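Cytochrome c-554 (Nitrosomonas europaea, PDB 1FT5) carries electrons in ammonia oxidation on four c-type hemes, accepting them directly from hydroxylamine oxidoreductase. Local coordinates at residues K16-S21 / E180-E185; T25-A30 / T84-E89. All blocks are in the same frame, centred on the assembly; numbering follows the deposited sequence.

Contact 1 (K16-S21 / E180-E185); sequences KAQAQS and EHYKLE. With HEM (protoporphyrin IX containing Fe), chain G.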
loop_
_atom_site.group_PDB
_atom_site.type_symbol
_atom_site.label_atom_id
_atom_site.label_comp_id
_atom_site.label_asym_id
_atom_site.label_seq_id
_atom_site.Cartn_x
_atom_site.Cartn_y
_atom_site.Cartn_z
ATOM N N LYS A 16 -5.602 -14.346 -1.034
ATOM C CA LYS A 16 -6.539 -14.255 0.046
ATOM C C LYS A 16 -5.966 -14.138 1.422
ATOM O O LYS A 16 -6.536 -13.425 2.240
ATOM C CB LYS A 16 -7.558 -15.453 -0.008
ATOM C CG LYS A 16 -8.262 -15.537 -1.328
ATOM C CD LYS A 16 -9.270 -16.674 -1.351
ATOM C CE LYS A 16 -9.921 -16.779 -2.742
ATOM N NZ LYS A 16 -11.136 -17.649 -2.632
ATOM N N ALA A 17 -4.859 -14.813 1.710
ATOM C CA ALA A 17 -4.294 -14.751 3.067
ATOM C C ALA A 17 -3.840 -13.329 3.381
ATOM O O ALA A 17 -4.119 -12.800 4.462
ATOM C CB ALA A 17 -3.110 -15.709 3.181
ATOM N N GLN A 18 -3.129 -12.719 2.430
ATOM C CA GLN A 18 -2.624 -11.339 2.653
ATOM C C GLN A 18 -3.814 -10.404 2.700
ATOM O O GLN A 18 -3.822 -9.473 3.508
ATOM C CB GLN A 18 -1.686 -10.881 1.505
ATOM C CG GLN A 18 -0.316 -11.575 1.529
ATOM C CD GLN A 18 -0.310 -12.976 0.884
ATOM O OE1 GLN A 18 -1.344 -13.453 0.395
ATOM N NE2 GLN A 18 0.849 -13.629 0.940
ATOM N N ALA A 19 -4.820 -10.613 1.843
ATOM C CA ALA A 19 -5.988 -9.706 1.874
ATOM C C ALA A 19 -6.762 -9.752 3.198
ATOM O O ALA A 19 -7.246 -8.726 3.740
ATOM C CB ALA A 19 -6.946 -10.046 0.704
ATOM N N GLN A 20 -6.945 -10.958 3.726
ATOM C CA GLN A 20 -7.630 -11.130 4.977
ATOM C C GLN A 20 -6.904 -10.410 6.132
ATOM O O GLN A 20 -7.554 -9.861 7.008
ATOM C CB GLN A 20 -7.734 -12.618 5.287
ATOM C CG GLN A 20 -8.871 -12.931 6.213
ATOM C CD GLN A 20 -8.396 -13.496 7.537
ATOM O OE1 GLN A 20 -7.301 -13.167 8.022
ATOM N NE2 GLN A 20 -9.227 -14.346 8.144
ATOM N N SER A 21 -5.572 -10.428 6.114
ATOM C CA SER A 21 -4.792 -9.785 7.170
ATOM C C SER A 21 -4.778 -8.263 6.926
ATOM O O SER A 21 -4.981 -7.446 7.849
ATOM C CB SER A 21 -3.381 -10.380 7.168
ATOM O OG SER A 21 -2.431 -9.641 7.936
ATOM N N GLU A 180 0.312 -9.723 7.494
ATOM C CA GLU A 180 1.148 -10.866 7.811
ATOM C C GLU A 180 1.784 -11.346 6.516
ATOM O O GLU A 180 1.178 -11.207 5.418
ATOM C CB GLU A 180 0.260 -11.946 8.377
ATOM C CG GLU A 180 1.031 -13.163 8.817
ATOM C CD GLU A 180 2.123 -12.821 9.829
ATOM O OE1 GLU A 180 1.774 -12.677 11.014
ATOM O OE2 GLU A 180 3.300 -12.681 9.453
ATOM N N HIS A 181 2.953 -11.986 6.661
ATOM C CA HIS A 181 3.711 -12.516 5.533
ATOM C C HIS A 181 3.515 -14.021 5.483
ATOM O O HIS A 181 3.554 -14.708 6.516
ATOM C CB HIS A 181 5.166 -12.128 5.639
ATOM C CG HIS A 181 5.361 -10.641 5.570
ATOM N ND1 HIS A 181 5.064 -9.919 4.430
ATOM C CD2 HIS A 181 5.740 -9.736 6.509
ATOM C CE1 HIS A 181 5.245 -8.621 4.683
ATOM N NE2 HIS A 181 5.654 -8.484 5.930
ATOM N N TYR A 182 3.152 -14.480 4.305
ATOM C CA TYR A 182 2.905 -15.906 4.058
ATOM C C TYR A 182 3.946 -16.434 3.083
ATOM O O TYR A 182 4.512 -15.737 2.235
ATOM C CB TYR A 182 1.468 -16.110 3.534
ATOM C CG TYR A 182 0.471 -15.643 4.536
ATOM C CD1 TYR A 182 -0.009 -14.346 4.493
ATOM C CD2 TYR A 182 0.035 -16.487 5.593
ATOM C CE1 TYR A 182 -0.887 -13.870 5.446
ATOM C CE2 TYR A 182 -0.849 -16.011 6.549
ATOM C CZ TYR A 182 -1.308 -14.700 6.476
ATOM O OH TYR A 182 -2.168 -14.191 7.429
ATOM N N LYS A 183 4.233 -17.726 3.233
ATOM C CA LYS A 183 5.259 -18.398 2.428
ATOM C C LYS A 183 4.951 -18.459 0.930
ATOM O O LYS A 183 3.827 -18.829 0.572
ATOM C CB LYS A 183 5.378 -19.835 2.947
ATOM C CG LYS A 183 6.033 -19.900 4.302
ATOM C CD LYS A 183 7.552 -19.806 4.260
ATOM C CE LYS A 183 8.110 -20.041 2.861
ATOM N NZ LYS A 183 9.517 -19.529 2.731
ATOM N N LEU A 184 5.940 -18.090 0.111
ATOM C CA LEU A 184 5.837 -18.118 -1.342
ATOM C C LEU A 184 6.505 -19.408 -1.852
ATOM O O LEU A 184 7.487 -19.880 -1.262
ATOM C CB LEU A 184 6.605 -16.962 -1.957
ATOM C CG LEU A 184 5.945 -15.567 -1.663
ATOM C CD1 LEU A 184 6.969 -14.454 -2.007
ATOM C CD2 LEU A 184 4.657 -15.399 -2.482
ATOM N N GLU A 185 5.958 -19.964 -2.932
ATOM C CA GLU A 185 6.591 -21.143 -3.567
ATOM C C GLU A 185 7.844 -20.712 -4.325
ATOM O O GLU A 185 8.814 -21.483 -4.471
ATOM C CB GLU A 185 5.602 -21.801 -4.514
ATOM C CG GLU A 185 4.464 -22.447 -3.792
ATOM C CD GLU A 185 4.919 -23.602 -2.880
ATOM O OE1 GLU A 185 6.042 -24.143 -3.061
ATOM O OE2 GLU A 185 4.146 -23.967 -1.976
HETATM C CHA HEM G . 4.502 -8.737 0.469
HETATM C CHB HEM G . 0.002 -9.182 -1.360
HETATM C CHC HEM G . -1.114 -4.818 0.557
HETATM C CHD HEM G . 3.539 -4.179 1.776
HETATM C C1A HEM G . 3.347 -9.230 -0.153
HETATM C C2A HEM G . 3.261 -10.514 -0.775
HETATM C C3A HEM G . 2.031 -10.630 -1.306
HETATM C C4A HEM G . 1.318 -9.430 -1.009
HETATM C CMA HEM G . 1.440 -11.815 -2.094
HETATM C CAA HEM G . 4.407 -11.587 -0.836
HETATM C CBA HEM G . 4.186 -12.706 0.265
HETATM C CGA HEM G . 4.029 -12.131 1.697
HETATM O O1A HEM G . 4.929 -11.442 2.126
HETATM O O2A HEM G . 2.995 -12.383 2.313
HETATM C C1B HEM G . -0.702 -7.992 -1.008
HETATM C C2B HEM G . -2.091 -7.782 -1.297
HETATM C C3B HEM G . -2.435 -6.571 -0.719
HETATM C C4B HEM G . -1.208 -6.090 -0.096
HETATM C CMB HEM G . -2.982 -8.752 -2.077
HETATM C CAB HEM G . -3.734 -5.826 -0.664
HETATM C CBB HEM G . -4.835 -6.642 0.055
HETATM C C1C HEM G . 0.089 -4.300 1.028
HETATM C C2C HEM G . 0.190 -2.981 1.548
HETATM C C3C HEM G . 1.458 -2.768 1.818
HETATM C C4C HEM G . 2.189 -3.970 1.546
HETATM C CMC HEM G . -0.968 -1.975 1.724
HETATM C CAC HEM G . 2.091 -1.434 2.323
HETATM C CBC HEM G . 1.486 -0.745 3.522
HETATM C C1D HEM G . 4.213 -5.393 1.561
HETATM C C2D HEM G . 5.616 -5.601 1.843
HETATM C C3D HEM G . 5.867 -6.922 1.512
HETATM C C4D HEM G . 4.619 -7.453 1.018
HETATM C CMD HEM G . 6.607 -4.556 2.320
HETATM C CAD HEM G . 7.213 -7.631 1.480
HETATM C CBD HEM G . 7.725 -7.745 0.077
HETATM C CGD HEM G . 8.737 -8.882 -0.167
HETATM O O1D HEM G . 9.130 -9.020 -1.332
HETATM O O2D HEM G . 9.082 -9.570 0.791
HETATM N NA HEM G . 2.151 -8.575 -0.295
HETATM N NB HEM G . -0.140 -6.938 -0.273
HETATM N NC HEM G . 1.299 -4.907 1.036
HETATM N ND HEM G . 3.574 -6.538 1.048
HETATM FE FE HEM G . 1.716 -6.758 0.406
HETATM O O HOH W 1 -4.681 -13.921 6.823
#

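Contact 2 (T25-A30 / T84-E89); sequences TAHAKA and TGVGCE. With HEM (protoporphyrin IX containing Fe), chain H.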
loop_
_atom_site.group_PDB
_atom_site.type_symbol
_atom_site.label_atom_id
_atom_site.label_comp_id
_atom_site.label_asym_id
_atom_site.label_seq_id
_atom_site.Cartn_x
_atom_site.Cartn_y
_atom_site.Cartn_z
ATOM N N THR A 25 -5.953 -3.943 9.068
ATOM C CA THR A 25 -4.913 -2.895 9.297
ATOM C C THR A 25 -5.443 -1.475 9.198
ATOM O O THR A 25 -6.503 -1.248 8.629
ATOM C CB THR A 25 -3.754 -3.003 8.300
ATOM O OG1 THR A 25 -4.224 -2.695 6.967
ATOM C CG2 THR A 25 -3.126 -4.392 8.342
ATOM N N ALA A 26 -4.714 -0.517 9.802
ATOM C CA ALA A 26 -5.144 0.906 9.796
ATOM C C ALA A 26 -5.228 1.353 8.330
ATOM O O ALA A 26 -6.145 2.079 7.945
ATOM C CB ALA A 26 -4.110 1.732 10.514
ATOM N N HIS A 27 -4.310 0.862 7.515
ATOM C CA HIS A 27 -4.339 1.246 6.070
ATOM C C HIS A 27 -5.705 0.900 5.457
ATOM O O HIS A 27 -6.333 1.725 4.736
ATOM C CB HIS A 27 -3.255 0.493 5.255
ATOM C CG HIS A 27 -1.870 1.054 5.426
ATOM N ND1 HIS A 27 -0.749 0.274 5.693
ATOM C CD2 HIS A 27 -1.424 2.345 5.404
ATOM C CE1 HIS A 27 0.298 1.059 5.823
ATOM N NE2 HIS A 27 -0.030 2.326 5.647
ATOM N N ALA A 28 -6.222 -0.285 5.759
ATOM C CA ALA A 28 -7.514 -0.633 5.134
ATOM C C ALA A 28 -8.658 0.238 5.603
ATOM O O ALA A 28 -9.675 0.402 4.906
ATOM C CB ALA A 28 -7.905 -2.133 5.439
ATOM N N LYS A 29 -8.497 0.791 6.819
ATOM C CA LYS A 29 -9.549 1.609 7.432
ATOM C C LYS A 29 -9.240 3.090 7.227
ATOM O O LYS A 29 -9.899 3.962 7.858
ATOM C CB LYS A 29 -9.629 1.290 8.958
ATOM C CG LYS A 29 -9.872 -0.207 9.231
ATOM C CD LYS A 29 -9.590 -0.576 10.692
ATOM C CE LYS A 29 -9.782 -2.097 10.865
ATOM N NZ LYS A 29 -9.731 -2.535 12.296
ATOM N N ALA A 30 -8.304 3.427 6.338
ATOM C CA ALA A 30 -7.926 4.848 6.222
ATOM C C ALA A 30 -9.010 5.809 5.890
ATOM O O ALA A 30 -8.947 6.986 6.351
ATOM C CB ALA A 30 -6.804 5.015 5.225
ATOM N N THR A 84 -10.605 2.414 -2.168
ATOM C CA THR A 84 -10.822 3.151 -0.929
ATOM C C THR A 84 -10.000 2.556 0.171
ATOM O O THR A 84 -9.999 1.340 0.351
ATOM C CB THR A 84 -12.325 3.132 -0.560
ATOM O OG1 THR A 84 -13.059 3.783 -1.609
ATOM C CG2 THR A 84 -12.559 3.855 0.717
ATOM N N GLY A 85 -9.293 3.384 0.966
ATOM C CA GLY A 85 -8.362 2.803 1.942
ATOM C C GLY A 85 -7.001 2.640 1.221
ATOM O O GLY A 85 -6.931 2.642 -0.028
ATOM N N VAL A 86 -5.897 2.488 1.968
ATOM C CA VAL A 86 -4.566 2.351 1.382
ATOM C C VAL A 86 -4.440 0.858 1.181
ATOM O O VAL A 86 -4.227 0.108 2.116
ATOM C CB VAL A 86 -3.511 2.859 2.367
ATOM C CG1 VAL A 86 -2.155 2.668 1.806
ATOM C CG2 VAL A 86 -3.709 4.395 2.561
ATOM N N GLY A 87 -4.569 0.498 -0.083
ATOM C CA GLY A 87 -4.602 -0.905 -0.496
ATOM C C GLY A 87 -3.368 -1.430 -1.154
ATOM O O GLY A 87 -2.283 -0.850 -1.153
ATOM N N CYS A 88 -3.582 -2.585 -1.831
ATOM C CA CYS A 88 -2.420 -3.314 -2.339
ATOM C C CYS A 88 -1.486 -2.547 -3.233
ATOM O O CYS A 88 -0.294 -2.615 -3.159
ATOM C CB CYS A 88 -2.959 -4.568 -3.111
ATOM S SG CYS A 88 -4.298 -5.443 -2.343
ATOM N N GLU A 89 -2.064 -1.816 -4.211
ATOM C CA GLU A 89 -1.265 -1.125 -5.179
ATOM C C GLU A 89 -0.571 0.117 -4.581
ATOM O O GLU A 89 0.390 0.571 -5.142
ATOM C CB GLU A 89 -2.149 -0.677 -6.316
ATOM C CG GLU A 89 -2.705 -1.859 -7.184
ATOM C CD GLU A 89 -3.827 -1.370 -8.087
ATOM O OE1 GLU A 89 -4.830 -0.878 -7.585
ATOM O OE2 GLU A 89 -3.655 -1.429 -9.330
HETATM C CHA HEM H . -0.655 4.138 8.819
HETATM C CHB HEM H . 3.611 2.151 7.648
HETATM C CHC HEM H . 2.637 3.158 2.975
HETATM C CHD HEM H . -0.937 6.123 4.467
HETATM C C1A HEM H . 0.542 3.437 8.879
HETATM C C2A HEM H . 1.093 2.876 10.090
HETATM C C3A HEM H . 2.310 2.377 9.762
HETATM C C4A HEM H . 2.490 2.579 8.354
HETATM C CMA HEM H . 3.356 1.715 10.712
HETATM C CAA HEM H . 0.493 2.887 11.425
HETATM C CBA HEM H . -0.380 1.691 11.646
HETATM C CGA HEM H . -1.104 1.632 12.983
HETATM O O1A HEM H . -0.998 2.596 13.809
HETATM O O2A HEM H . -1.789 0.637 13.197
HETATM C C1B HEM H . 3.744 2.291 6.248
HETATM C C2B HEM H . 4.806 1.732 5.468
HETATM C C3B HEM H . 4.471 1.913 4.121
HETATM C C4B HEM H . 3.205 2.647 4.128
HETATM C CMB HEM H . 6.084 1.064 6.051
HETATM C CAB HEM H . 5.230 1.511 2.881
HETATM C CBB HEM H . 5.653 0.049 2.882
HETATM C C1C HEM H . 1.595 4.075 3.012
HETATM C C2C HEM H . 1.174 4.730 1.817
HETATM C C3C HEM H . 0.227 5.651 2.236
HETATM C C4C HEM H . 0.044 5.460 3.662
HETATM C CMC HEM H . 1.726 4.479 0.424
HETATM C CAC HEM H . -0.537 6.737 1.411
HETATM C CBC HEM H . -1.310 6.222 0.148
HETATM C C1D HEM H . -1.180 5.797 5.818
HETATM C C2D HEM H . -2.268 6.284 6.558
HETATM C C3D HEM H . -2.252 5.673 7.748
HETATM C C4D HEM H . -1.097 4.830 7.723
HETATM C CMD HEM H . -3.297 7.331 6.070
HETATM C CAD HEM H . -3.329 5.852 8.807
HETATM C CBD HEM H . -4.681 5.179 8.547
HETATM C CGD HEM H . -5.695 5.609 9.514
HETATM O O1D HEM H . -5.592 5.270 10.684
HETATM O O2D HEM H . -6.601 6.309 9.084
HETATM N NA HEM H . 1.408 3.246 7.837
HETATM N NB HEM H . 2.733 2.884 5.456
HETATM N NC HEM H . 0.908 4.500 4.141
HETATM N ND HEM H . -0.447 4.915 6.539
HETATM FE FE HEM H . 1.147 3.863 6.000
HETATM O O HOH W 2 -10.691 -0.331 2.405
#

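Contact 1 (K16-S21 / E180-E185)
The Tyr182 ring receives the methyl of Ala17 on one face, CB standing over the ring centre in a CH-pi contact 3.6 Å from the centroid, 10° off the normal. At the edge of the same ring, near its plane, comes the Gln18 amide, NE2 lying 3.7 Å from Tyr182 CD1. The His181 imidazole instead turns its edge to a heme propionate, while its ring stacks with Phe200. Alanine suits position 17 because its bare methyl lets the tyrosine ring lie flat against the helix. The phenol oxygen of Tyr182 donates a hydrogen bond to a water, 2.6 Å from OH, and that water donates to Ala17 O; the main polar partner of the hydroxyl is Lys208 NZ.

Three N-H groups hold the two oxygens of the propionate. Gln18 NE2 reaches O2A of the heme at 2.8 Å in a nearly straight bond (172°), and Tyr182 N meets the same O2A at 2.9 Å. The other oxygen, O1A, accepts from His181 ND1 at 2.8 Å, so both ends of the carboxylate are engaged and its rotation should be restrained. The bend of Gln18 at chi2 (82°) carries CD off the line of the chain, with CB and CG lying against the porphyrin. Further along, Ser21 OG accepts the backbone N-H of Glu180 at 2.8 Å, a short side chain tying the helix to the 180-185 loop. The three donors would probably offset part of the propionate's negative charge. The arrangement is a propionate-binding pocket of a c-type heme in a multiheme cytochrome, built where the helix after the heme #1 residues Cys11, Cys14 and His15 meets the loop after His179, an axial ligand of heme #3, whose propionate this is.

Contact 2 (T25-A30 / T84-E89)
Val86 packs against His27, the side chains crossing obliquely: Val86 CG1 lies 3.7 Å from His27 CD2, and Val86 CG2 reaches the heme meso carbon CHD at 3.8 Å. This is the tight part. The backbone closes it too, Val86 N donating to His27 O at 2.9 Å; Ala30 N reaches that oxygen from the opposite face of its carbonyl plane. CG1 anti to the backbone N (chi1 178°) brings it against the imidazole. A branched, apolar residue suits a place shared by ring and porphyrin, and an alanine here would remove CG1 and CG2 and probably open a gap between the imidazole and the porphyrin rim, with CB alone of the side chain left against His27. His27 NE2 binds the heme iron at 2.0 Å, with His138 on the other side: the bis-histidine ligation of a multiheme c-type cytochrome. His27 ND1 makes a weak hydrogen bond to Ala177 O. Next to Val86, Gly85 lies so near the 25-30 backbone that a side-chain carbon would clash with Ala28 O, and its own backbone angles also suit a residue without one. Looser is the far side, where a water bridges two carbonyls, donating to Ala28 O at 2.8 Å and to Thr84 O at 2.7 Å.

How the contacts relate
Both contacts are buried at their touching residues, but the centre of contact 2 lies about 7 Å from that of the chain and the centre of contact 1 about 14 Å, the two centres being about 16 Å apart. Segments 16-21 and 25-30 belong to nearby parts of one chain run, a helix and the loop after it. The heme bound in contact 1 is linked covalently to Cys88 of segment 84-89, so the two share a cofactor. Their chemistry differs accordingly: contact 1, farther out, deals with the polar propionate through amide and imidazole donors, whereas contact 2 combines apolar packing, a backbone hydrogen bond, a bridging water and iron ligation at another heme.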